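Local structure of D-threo-3-hydroxyaspartate dehydratase (Delftia, 3WQC) at residues Gly71-Thr76 with Asp90-Val95; Gln304-Gly309 with Gly321-Gly326; Ile165-His170 with Ala216-Pro221; Ile25-Met30 with Tyr372-Ala377. The protein uses pyridoxal 5'-phosphate to catalyse the deamination of D-threo-3-hydroxyaspartate to oxaloacetate and ammonium, and also dehydrates D-serine. One frame throughout, in Å; residues are numbered along the deposited sequence.

Interaction 1 (Gly71-Thr76 with Asp90-Val95); sequences GITVST and DILYAV
The carbonyl oxygen of Ile72 is gripped three times. Leu92 N donates to it at 2.9 Å, in the carbonyl plane and with an N-H...O angle of 165°. Ile91 CA adds a C-H...O contact of 3.5 Å, and Arg49 NH1 brings a second hydrogen bond. The oxygen belongs to a beta-alpha-beta unit of the TIM-type barrel, in which strands 72-74 and 90-93 run parallel and are connected through helix 77-85. Donors alternate between the strands, with Ile72 N bonded to Asp90 O, Val74 N to Leu92 O and Ala94 N to Val74 O.

Towards helix 77-85, Ile72 and Ile91 lie side by side and point the same way, their CG1 atoms 3.9 Å apart. With chi1 at -62°, Ile91 places CG2 anti to its backbone N, where it meets Val74 CG2 at 3.7 Å, the two side chains crossing obliquely. An alanine at Ile91 would lose both branches and would probably loosen the packing of Ile72 and Val74 beside Ala80 of the helix. On the other side, Thr73 CG2, anti to its backbone N, presses against Ala94 CB at 3.4 Å, tighter than usual carbon contact; Ala94 in turn touches the cofactor.

Asp90 OD1 forms salt bridges with both Lys116 and Arg49, while OD2 lies beside Gly71 CA, where a side chain would collide with it. At the far end, the Tyr93 ring turns an edge to Ser75 O, and one water joins them, 2.6 Å from Tyr93 OH and donating to Ser75 O at 2.8 Å.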
# COMPACT_ATOMS: atom_id res chain seq x y z
N GLY B 71 -9.83 -25.92 4.34
CA GLY B 71 -8.49 -25.39 4.52
C GLY B 71 -8.38 -23.97 3.92
O GLY B 71 -9.34 -23.42 3.35
N ILE B 72 -7.15 -23.43 3.99
CA ILE B 72 -6.89 -22.15 3.39
C ILE B 72 -5.51 -22.19 2.70
O ILE B 72 -4.67 -23.06 2.99
CB ILE B 72 -6.86 -21.00 4.46
CG1 ILE B 72 -5.71 -21.18 5.49
CG2 ILE B 72 -8.24 -20.85 5.14
CD1 ILE B 72 -5.62 -20.06 6.54
N THR B 73 -5.31 -21.15 1.90
CA THR B 73 -3.99 -20.86 1.32
C THR B 73 -3.54 -19.54 1.91
O THR B 73 -4.37 -18.59 2.07
CB THR B 73 -4.07 -20.66 -0.22
OG1 THR B 73 -4.86 -21.74 -0.79
CG2 THR B 73 -2.68 -20.73 -0.85
N VAL B 74 -2.25 -19.43 2.26
CA VAL B 74 -1.72 -18.20 2.83
C VAL B 74 -0.52 -17.77 1.97
O VAL B 74 0.16 -18.59 1.30
CB VAL B 74 -1.25 -18.32 4.31
CG1 VAL B 74 -2.51 -18.65 5.14
CG2 VAL B 74 -0.17 -19.38 4.50
N SER B 75 -0.21 -16.45 2.02
CA SER B 75 0.91 -15.87 1.26
C SER B 75 2.13 -15.59 2.14
O SER B 75 3.16 -15.17 1.58
CB SER B 75 0.50 -14.60 0.52
OG SER B 75 0.28 -13.51 1.43
N THR B 76 2.04 -15.78 3.45
CA THR B 76 3.12 -15.50 4.39
C THR B 76 3.00 -16.46 5.58
O THR B 76 1.86 -16.89 5.87
CB THR B 76 3.09 -14.06 4.94
OG1 THR B 76 1.85 -13.84 5.67
CG2 THR B 76 3.22 -13.00 3.85
N ASP B 90 -5.54 -26.65 8.52
CA ASP B 90 -5.15 -27.12 7.16
C ASP B 90 -4.73 -25.92 6.33
O ASP B 90 -5.56 -25.16 5.76
CB ASP B 90 -6.38 -27.80 6.58
CG ASP B 90 -6.20 -28.32 5.17
OD1 ASP B 90 -5.09 -28.10 4.53
OD2 ASP B 90 -7.21 -28.86 4.55
N ILE B 91 -3.40 -25.68 6.30
CA ILE B 91 -2.91 -24.39 5.73
C ILE B 91 -1.81 -24.70 4.71
O ILE B 91 -0.83 -25.43 5.00
CB ILE B 91 -2.29 -23.51 6.86
CG1 ILE B 91 -3.36 -23.17 7.91
CG2 ILE B 91 -1.70 -22.20 6.25
CD1 ILE B 91 -2.89 -22.21 9.01
N LEU B 92 -1.98 -24.13 3.53
CA LEU B 92 -0.95 -24.24 2.45
C LEU B 92 -0.25 -22.91 2.30
O LEU B 92 -0.94 -21.89 2.02
CB LEU B 92 -1.70 -24.55 1.13
CG LEU B 92 -0.87 -24.49 -0.17
CD1 LEU B 92 0.22 -25.60 -0.16
CD2 LEU B 92 -1.82 -24.60 -1.40
N TYR B 93 1.06 -22.89 2.48
CA TYR B 93 1.84 -21.67 2.31
C TYR B 93 2.35 -21.65 0.88
O TYR B 93 3.31 -22.36 0.50
CB TYR B 93 2.99 -21.65 3.33
CG TYR B 93 3.96 -20.52 3.08
CD1 TYR B 93 3.58 -19.22 2.66
CD2 TYR B 93 5.33 -20.79 3.29
CE1 TYR B 93 4.56 -18.21 2.45
CE2 TYR B 93 6.30 -19.79 3.12
CZ TYR B 93 5.91 -18.51 2.70
OH TYR B 93 6.85 -17.53 2.48
N ALA B 94 1.63 -20.91 -0.00
CA ALA B 94 1.81 -21.05 -1.47
C ALA B 94 2.79 -19.99 -2.00
O ALA B 94 2.49 -19.28 -2.99
CB ALA B 94 0.45 -21.01 -2.20
N VAL B 95 3.98 -19.94 -1.40
CA VAL B 95 5.08 -19.11 -1.94
C VAL B 95 6.32 -20.03 -1.82
O VAL B 95 6.53 -20.61 -0.76
CB VAL B 95 5.33 -17.81 -1.11
CG1 VAL B 95 6.53 -17.03 -1.63
CG2 VAL B 95 4.06 -16.93 -1.20
O HOH W 1 5.91 -15.20 1.71

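Interaction 2 (Gln304-Gly309 with Gly321-Gly326)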
# COMPACT_ATOMS: atom_id res chain seq x y z
N GLN B 304 -11.56 -0.41 -19.52
CA GLN B 304 -12.08 0.80 -18.92
C GLN B 304 -11.18 1.20 -17.73
O GLN B 304 -11.05 0.47 -16.72
CB GLN B 304 -13.51 0.58 -18.44
CG GLN B 304 -14.02 1.92 -17.86
CD GLN B 304 -15.55 1.92 -17.73
OE1 GLN B 304 -16.21 0.92 -18.01
NE2 GLN B 304 -16.09 3.01 -17.30
N ASP B 305 -10.57 2.37 -17.86
CA ASP B 305 -9.64 2.86 -16.80
C ASP B 305 -10.46 3.57 -15.74
O ASP B 305 -11.19 4.56 -16.07
CB ASP B 305 -8.65 3.81 -17.48
CG ASP B 305 -7.61 4.37 -16.54
OD1 ASP B 305 -7.63 4.06 -15.34
OD2 ASP B 305 -6.72 5.06 -17.04
N PHE B 306 -10.40 3.11 -14.50
CA PHE B 306 -11.17 3.73 -13.40
C PHE B 306 -10.27 4.65 -12.52
O PHE B 306 -10.70 4.97 -11.41
CB PHE B 306 -11.83 2.64 -12.56
CG PHE B 306 -12.98 1.97 -13.28
CD1 PHE B 306 -14.27 2.56 -13.25
CD2 PHE B 306 -12.81 0.73 -13.91
CE1 PHE B 306 -15.36 1.88 -13.84
CE2 PHE B 306 -13.88 0.08 -14.51
CZ PHE B 306 -15.15 0.65 -14.50
N GLY B 307 -9.08 5.02 -12.96
CA GLY B 307 -8.18 5.89 -12.16
C GLY B 307 -7.92 5.19 -10.85
O GLY B 307 -7.68 3.97 -10.86
N TYR B 308 -7.99 5.92 -9.72
CA TYR B 308 -7.81 5.35 -8.42
C TYR B 308 -9.11 4.86 -7.79
O TYR B 308 -9.14 4.49 -6.60
CB TYR B 308 -7.09 6.34 -7.48
CG TYR B 308 -5.65 6.46 -7.81
CD1 TYR B 308 -5.12 7.40 -8.75
CD2 TYR B 308 -4.71 5.60 -7.15
CE1 TYR B 308 -3.75 7.44 -9.06
CE2 TYR B 308 -3.36 5.65 -7.49
CZ TYR B 308 -2.89 6.56 -8.38
OH TYR B 308 -1.55 6.62 -8.64
N GLY B 309 -10.21 4.79 -8.59
CA GLY B 309 -11.40 4.10 -8.11
C GLY B 309 -12.67 4.71 -8.68
O GLY B 309 -12.67 5.90 -9.02
N GLY B 321 -19.32 7.86 -14.62
CA GLY B 321 -18.50 8.97 -15.11
C GLY B 321 -17.66 9.75 -14.13
O GLY B 321 -16.84 10.56 -14.58
N PHE B 322 -17.81 9.49 -12.80
CA PHE B 322 -16.89 10.10 -11.81
C PHE B 322 -15.96 9.06 -11.27
O PHE B 322 -16.43 7.98 -10.84
CB PHE B 322 -17.69 10.73 -10.67
CG PHE B 322 -18.48 11.97 -11.14
CD1 PHE B 322 -17.82 13.17 -11.46
CD2 PHE B 322 -19.82 11.86 -11.36
CE1 PHE B 322 -18.54 14.30 -11.87
CE2 PHE B 322 -20.58 12.95 -11.79
CZ PHE B 322 -19.93 14.17 -12.07
N VAL B 323 -14.66 9.38 -11.33
CA VAL B 323 -13.69 8.46 -10.73
C VAL B 323 -12.66 9.28 -9.97
O VAL B 323 -12.67 10.52 -10.08
CB VAL B 323 -12.93 7.63 -11.85
CG1 VAL B 323 -13.91 6.77 -12.66
CG2 VAL B 323 -12.09 8.56 -12.78
N LEU B 324 -11.74 8.67 -9.22
CA LEU B 324 -10.62 9.43 -8.68
C LEU B 324 -9.59 9.47 -9.82
O LEU B 324 -8.91 8.47 -10.16
CB LEU B 324 -10.06 8.70 -7.46
CG LEU B 324 -11.02 8.59 -6.27
CD1 LEU B 324 -10.21 8.06 -5.01
CD2 LEU B 324 -11.63 9.99 -5.97
N THR B 325 -9.43 10.64 -10.43
CA THR B 325 -8.55 10.75 -11.57
C THR B 325 -7.07 10.89 -11.12
O THR B 325 -6.16 10.71 -11.95
CB THR B 325 -8.95 11.94 -12.48
OG1 THR B 325 -8.96 13.12 -11.66
CG2 THR B 325 -10.32 11.71 -13.13
N GLY B 326 -6.84 11.27 -9.85
CA GLY B 326 -5.45 11.36 -9.38
C GLY B 326 -5.47 11.13 -7.87
O GLY B 326 -6.56 11.11 -7.25
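Two backbone hydrogen bonds join the loop 304-309 to strand 322-327 of the serine dehydratase-like domain. Tyr308 N donates to Leu324 O at 2.7 Å with an N-H...O angle of 163°, and Leu324 N returns a bond to Gly309 O at 2.9 Å; both donors lie in the plane of the carbonyl they meet. Gly307 CA adds a C-H...O contact to Leu324 O at 3.3 Å.

The loop is shaped by bonds of its own. Phe306 to Gly309 form a type II' turn, closed by Gly309 N to Phe306 O at 2.9 Å, and Asp305 OD1 accepts from Gly307 N in an Asx turn, approached from above the carboxylate plane. That oxygen also pairs with Arg297.

Apolar contacts flank the bonds. Tyr308 CB rests on Leu324 CB at 3.8 Å, and chi1 of -74° carries CG anti to the carbonyl carbon, so that CD1 lies by the backbone of Gly326 while OH bonds to Arg295. Val323 CB is set close to the carbonyl oxygens of both Phe306 and Gly309.

Both cross-links run main chain to main chain, so the polar pairing itself calls for no particular side chain, except that at Gly307 a CB would run into Leu324 O and the positive phi also favours glycine.

Interaction 3 (Ile165-His170 with Ala216-Pro221); sequences IGRTLH and AGLPCP
Ala216, the first residue past helix 192-215, meets Arg167 in two ways. Its CB lies 4.2 Å from Arg167 NH2, and Ala216 O accepts a hydrogen bond from a water 2.8 Å away. That water in turn accepts from Arg167 NE, also at 2.8 Å, from the edge of the guanidinium and in its plane, so the arginine reaches the helix end indirectly. Gly217, at positive phi, is the C-prime residue of a Schellman motif that ends the helix, with Leu218 N bonded to Leu213 O and Gly217 N to Arg214 O.

Leu218 then drives the contact. Its two methyls divide the work: CD1 sits 4.0 Å from Arg167 N, where the leucine and arginine side chains cross at about a right angle; CD2 lies 3.8 Å from His170 CB, the two side chains running past each other in opposite directions. The absence of a side chain at Gly166 makes this approach possible, because a CB there would collide with Leu218 CD1. Leu176 of strand 175-180 also touches Leu218.

Pro219 follows with a CH-pi contact, its CD lying over one face of the His170 imidazole, 4.0 Å from the centroid and 26° off the ring normal. A chi1 of -176° swings the ring out with CG anti to the backbone N, and chi2 of 72° turns its face to the proline. Cys220 turns instead to Ala210, Leu213 and Val179. Such packing of an outer helix, 159-171, on the loop that leads from helix 192-215 into strand 222-225 belongs to the outer layer of a TIM-type barrel.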
# COMPACT_ATOMS: atom_id res chain seq x y z
N ILE B 165 13.06 -33.32 -8.46
CA ILE B 165 12.54 -32.69 -7.23
C ILE B 165 11.68 -33.69 -6.45
O ILE B 165 11.85 -33.79 -5.20
CB ILE B 165 11.69 -31.46 -7.63
CG1 ILE B 165 12.60 -30.40 -8.28
CG2 ILE B 165 10.95 -30.89 -6.40
CD1 ILE B 165 11.75 -29.30 -8.98
N GLY B 166 10.78 -34.42 -7.16
CA GLY B 166 9.97 -35.36 -6.41
C GLY B 166 10.79 -36.46 -5.71
O GLY B 166 10.48 -36.80 -4.56
N ARG B 167 11.82 -37.01 -6.38
CA ARG B 167 12.70 -37.99 -5.72
C ARG B 167 13.45 -37.41 -4.58
O ARG B 167 13.64 -38.04 -3.55
CB ARG B 167 13.60 -38.63 -6.78
CG ARG B 167 12.83 -39.50 -7.73
CD ARG B 167 13.69 -39.93 -8.90
NE ARG B 167 12.94 -40.86 -9.76
CZ ARG B 167 13.23 -41.01 -11.06
NH1 ARG B 167 14.14 -40.19 -11.65
NH2 ARG B 167 12.55 -41.87 -11.79
N THR B 168 13.95 -36.17 -4.74
CA THR B 168 14.73 -35.57 -3.65
C THR B 168 13.84 -35.53 -2.39
O THR B 168 14.27 -35.85 -1.26
CB THR B 168 15.16 -34.15 -4.03
OG1 THR B 168 16.04 -34.21 -5.14
CG2 THR B 168 15.84 -33.43 -2.85
N LEU B 169 12.56 -35.10 -2.59
CA LEU B 169 11.65 -35.06 -1.43
C LEU B 169 11.32 -36.45 -0.89
O LEU B 169 11.43 -36.73 0.32
CB LEU B 169 10.33 -34.34 -1.86
CG LEU B 169 10.53 -32.84 -2.14
CD1 LEU B 169 9.24 -32.31 -2.86
CD2 LEU B 169 10.87 -32.02 -0.89
N HIS B 170 10.93 -37.36 -1.82
CA HIS B 170 10.43 -38.68 -1.37
C HIS B 170 11.53 -39.58 -0.79
O HIS B 170 11.41 -40.17 0.29
CB HIS B 170 9.76 -39.34 -2.56
CG HIS B 170 9.14 -40.65 -2.23
ND1 HIS B 170 8.01 -40.74 -1.48
CD2 HIS B 170 9.47 -41.92 -2.58
CE1 HIS B 170 7.66 -42.05 -1.33
NE2 HIS B 170 8.52 -42.76 -2.02
N ALA B 216 6.28 -42.23 -12.54
CA ALA B 216 7.60 -42.55 -11.97
C ALA B 216 7.50 -43.23 -10.63
O ALA B 216 8.52 -43.40 -9.93
CB ALA B 216 8.45 -41.23 -11.90
N GLY B 217 6.29 -43.58 -10.17
CA GLY B 217 6.14 -44.27 -8.85
C GLY B 217 6.10 -43.36 -7.66
O GLY B 217 6.18 -43.85 -6.55
N LEU B 218 5.98 -42.04 -7.92
CA LEU B 218 6.02 -41.07 -6.79
C LEU B 218 4.58 -40.71 -6.41
O LEU B 218 3.72 -40.65 -7.30
CB LEU B 218 6.75 -39.76 -7.24
CG LEU B 218 8.25 -40.01 -7.50
CD1 LEU B 218 8.76 -38.84 -8.29
CD2 LEU B 218 8.96 -40.13 -6.14
N PRO B 219 4.32 -40.51 -5.10
CA PRO B 219 2.95 -40.11 -4.74
C PRO B 219 2.67 -38.70 -5.21
O PRO B 219 3.58 -37.81 -5.21
CB PRO B 219 2.97 -40.13 -3.21
CG PRO B 219 4.45 -39.89 -2.83
CD PRO B 219 5.30 -40.46 -3.98
N CYS B 220 1.43 -38.43 -5.55
CA CYS B 220 1.01 -37.04 -5.89
C CYS B 220 -0.49 -36.95 -5.66
O CYS B 220 -1.22 -36.79 -6.62
CB CYS B 220 1.45 -36.65 -7.31
SG CYS B 220 1.20 -34.86 -7.56
N PRO B 221 -0.94 -37.01 -4.35
CA PRO B 221 -2.41 -37.18 -4.21
C PRO B 221 -3.20 -35.89 -4.49
O PRO B 221 -4.41 -35.99 -4.78
CB PRO B 221 -2.55 -37.68 -2.78
CG PRO B 221 -1.27 -37.27 -2.11
CD PRO B 221 -0.18 -37.32 -3.12
O HOH W 2 10.86 -42.46 -8.71

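Interaction 4 (Ile25-Met30 with Tyr372-Ala377)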
# COMPACT_ATOMS: atom_id res chain seq x y z
N ILE B 25 -16.81 -3.42 4.21
CA ILE B 25 -17.26 -4.64 3.52
C ILE B 25 -18.81 -4.69 3.60
O ILE B 25 -19.38 -4.71 4.69
CB ILE B 25 -16.74 -5.93 4.24
CG1 ILE B 25 -15.21 -6.00 4.25
CG2 ILE B 25 -17.33 -7.19 3.53
CD1 ILE B 25 -14.73 -7.12 5.20
N ASP B 26 -19.45 -4.72 2.41
CA ASP B 26 -20.91 -4.90 2.35
C ASP B 26 -21.15 -6.42 2.58
O ASP B 26 -20.81 -7.25 1.70
CB ASP B 26 -21.41 -4.44 0.97
CG ASP B 26 -22.93 -4.71 0.75
OD1 ASP B 26 -23.52 -5.73 1.09
OD2 ASP B 26 -23.55 -3.84 0.22
N LEU B 27 -21.56 -6.81 3.79
CA LEU B 27 -21.65 -8.24 4.14
C LEU B 27 -22.59 -9.00 3.24
O LEU B 27 -22.31 -10.18 2.94
CB LEU B 27 -22.03 -8.47 5.60
CG LEU B 27 -20.91 -7.98 6.57
CD1 LEU B 27 -21.47 -7.99 7.98
CD2 LEU B 27 -19.69 -8.96 6.43
N ASP B 28 -23.69 -8.39 2.79
CA ASP B 28 -24.62 -9.14 1.93
C ASP B 28 -23.95 -9.46 0.58
O ASP B 28 -24.09 -10.60 0.07
CB ASP B 28 -25.93 -8.32 1.77
CG ASP B 28 -26.84 -8.35 3.11
OD1 ASP B 28 -26.42 -8.70 4.28
OD2 ASP B 28 -28.02 -7.98 2.98
N ARG B 29 -23.18 -8.48 0.00
CA ARG B 29 -22.46 -8.78 -1.26
C ARG B 29 -21.37 -9.80 -1.01
O ARG B 29 -21.18 -10.71 -1.85
CB ARG B 29 -21.78 -7.53 -1.82
CG ARG B 29 -22.82 -6.56 -2.37
CD ARG B 29 -22.13 -5.33 -2.96
NE ARG B 29 -23.11 -4.39 -3.55
CZ ARG B 29 -22.75 -3.38 -4.36
NH1 ARG B 29 -21.45 -3.19 -4.76
NH2 ARG B 29 -23.69 -2.60 -4.85
N MET B 30 -20.66 -9.68 0.12
CA MET B 30 -19.56 -10.66 0.45
C MET B 30 -20.20 -12.09 0.56
O MET B 30 -19.65 -13.07 -0.04
CB MET B 30 -18.87 -10.36 1.76
CG MET B 30 -17.72 -11.30 2.08
SD MET B 30 -17.15 -11.16 3.78
CE MET B 30 -18.46 -12.00 4.75
N TYR B 372 -11.25 -3.80 8.69
CA TYR B 372 -12.41 -3.47 7.86
C TYR B 372 -13.56 -3.06 8.80
O TYR B 372 -13.59 -3.40 9.97
CB TYR B 372 -12.91 -4.73 7.12
CG TYR B 372 -11.89 -5.27 6.15
CD1 TYR B 372 -11.73 -4.71 4.87
CD2 TYR B 372 -11.07 -6.36 6.49
CE1 TYR B 372 -10.80 -5.19 3.93
CE2 TYR B 372 -10.14 -6.89 5.58
CZ TYR B 372 -10.00 -6.31 4.35
OH TYR B 372 -9.13 -6.81 3.40
N GLN B 373 -14.51 -2.33 8.20
CA GLN B 373 -15.79 -2.06 8.90
C GLN B 373 -16.83 -2.94 8.20
O GLN B 373 -17.14 -2.65 6.99
CB GLN B 373 -16.08 -0.53 8.75
CG GLN B 373 -15.03 0.25 9.60
CD GLN B 373 -15.21 -0.12 11.09
OE1 GLN B 373 -16.32 -0.41 11.55
NE2 GLN B 373 -14.17 -0.11 11.82
N ALA B 374 -17.28 -4.02 8.86
CA ALA B 374 -18.22 -4.99 8.23
C ALA B 374 -19.65 -4.47 8.38
O ALA B 374 -20.10 -4.27 9.50
CB ALA B 374 -18.11 -6.32 8.95
N LEU B 375 -20.24 -4.09 7.26
CA LEU B 375 -21.53 -3.39 7.21
C LEU B 375 -22.67 -4.40 7.12
O LEU B 375 -22.78 -5.10 6.08
CB LEU B 375 -21.56 -2.44 6.02
CG LEU B 375 -22.88 -1.70 5.72
CD1 LEU B 375 -23.19 -0.69 6.86
CD2 LEU B 375 -22.76 -0.98 4.38
N ALA B 376 -23.51 -4.46 8.15
CA ALA B 376 -24.72 -5.29 8.14
C ALA B 376 -25.92 -4.64 7.45
O ALA B 376 -25.90 -3.42 7.14
CB ALA B 376 -25.07 -5.63 9.57
N ALA B 377 -26.96 -5.42 7.13
CA ALA B 377 -28.11 -4.92 6.40
C ALA B 377 -28.78 -3.79 7.19
O ALA B 377 -29.36 -2.91 6.57
CB ALA B 377 -29.09 -6.06 6.13
O HOH W 3 -24.82 -6.06 4.41
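Ile25 lays its CD1 against the root of the Tyr372 side chain, 3.5 Å from CG and 3.6 Å from CB, the two side chains crossing obliquely. The tyrosine is further placed by an edge-to-face contact with Phe250 and by a hydrogen bond from Arg386 to its OH. Alongside, the backbones pair in parallel: Leu375 N donates to Ile25 O at 2.8 Å, nearly along the C=O axis, whereas Ile25 N meets Gln373 O from above the carbonyl plane. The two strands, 22-26 and 371-375, are neighbours in the mixed sheet of the second domain, and the first passes directly into helix 27-44. Asp26 is the N-cap of that helix, its OD1 accepting from Arg29 N at 3.0 Å.

Leu27, in the first turn, packs CD1 on Ala374 CB at 3.9 Å and sets CG beside Leu375 O. An alanine at Leu27 would lose the branched end and would probably leave Ala374 CB and the flank of Leu375 O less well covered. Leu375 O itself has two donors, Leu27 N at 3.1 Å and a water at 2.8 Å; the same water accepts from Asp28 N at 3.1 Å, bridging the helix start to the end of strand 371-375.

How the interactions relate
Following the chain from its N terminus, strand 22-26 opens interaction 4, which closes only when residues 372-377 arrive near the C terminus; the other three contacts all fall within that span. They come in series and none cross. Interaction 1 closes first, over a short helical connection, and joins two neighbouring barrel strands. Interaction 3 follows, spanning 45 residues and joining an outer helix to the loop before strand 222-225; the centres of interactions 1 and 3 lie about 21 Å apart. Interaction 2 comes last, local to the second domain, its strand in the same mixed sheet as those of interaction 4. None of the four touch. Interaction 4 joins the strand leading into helix 27-44 to the C-terminal domain's sheet, linking the two domains.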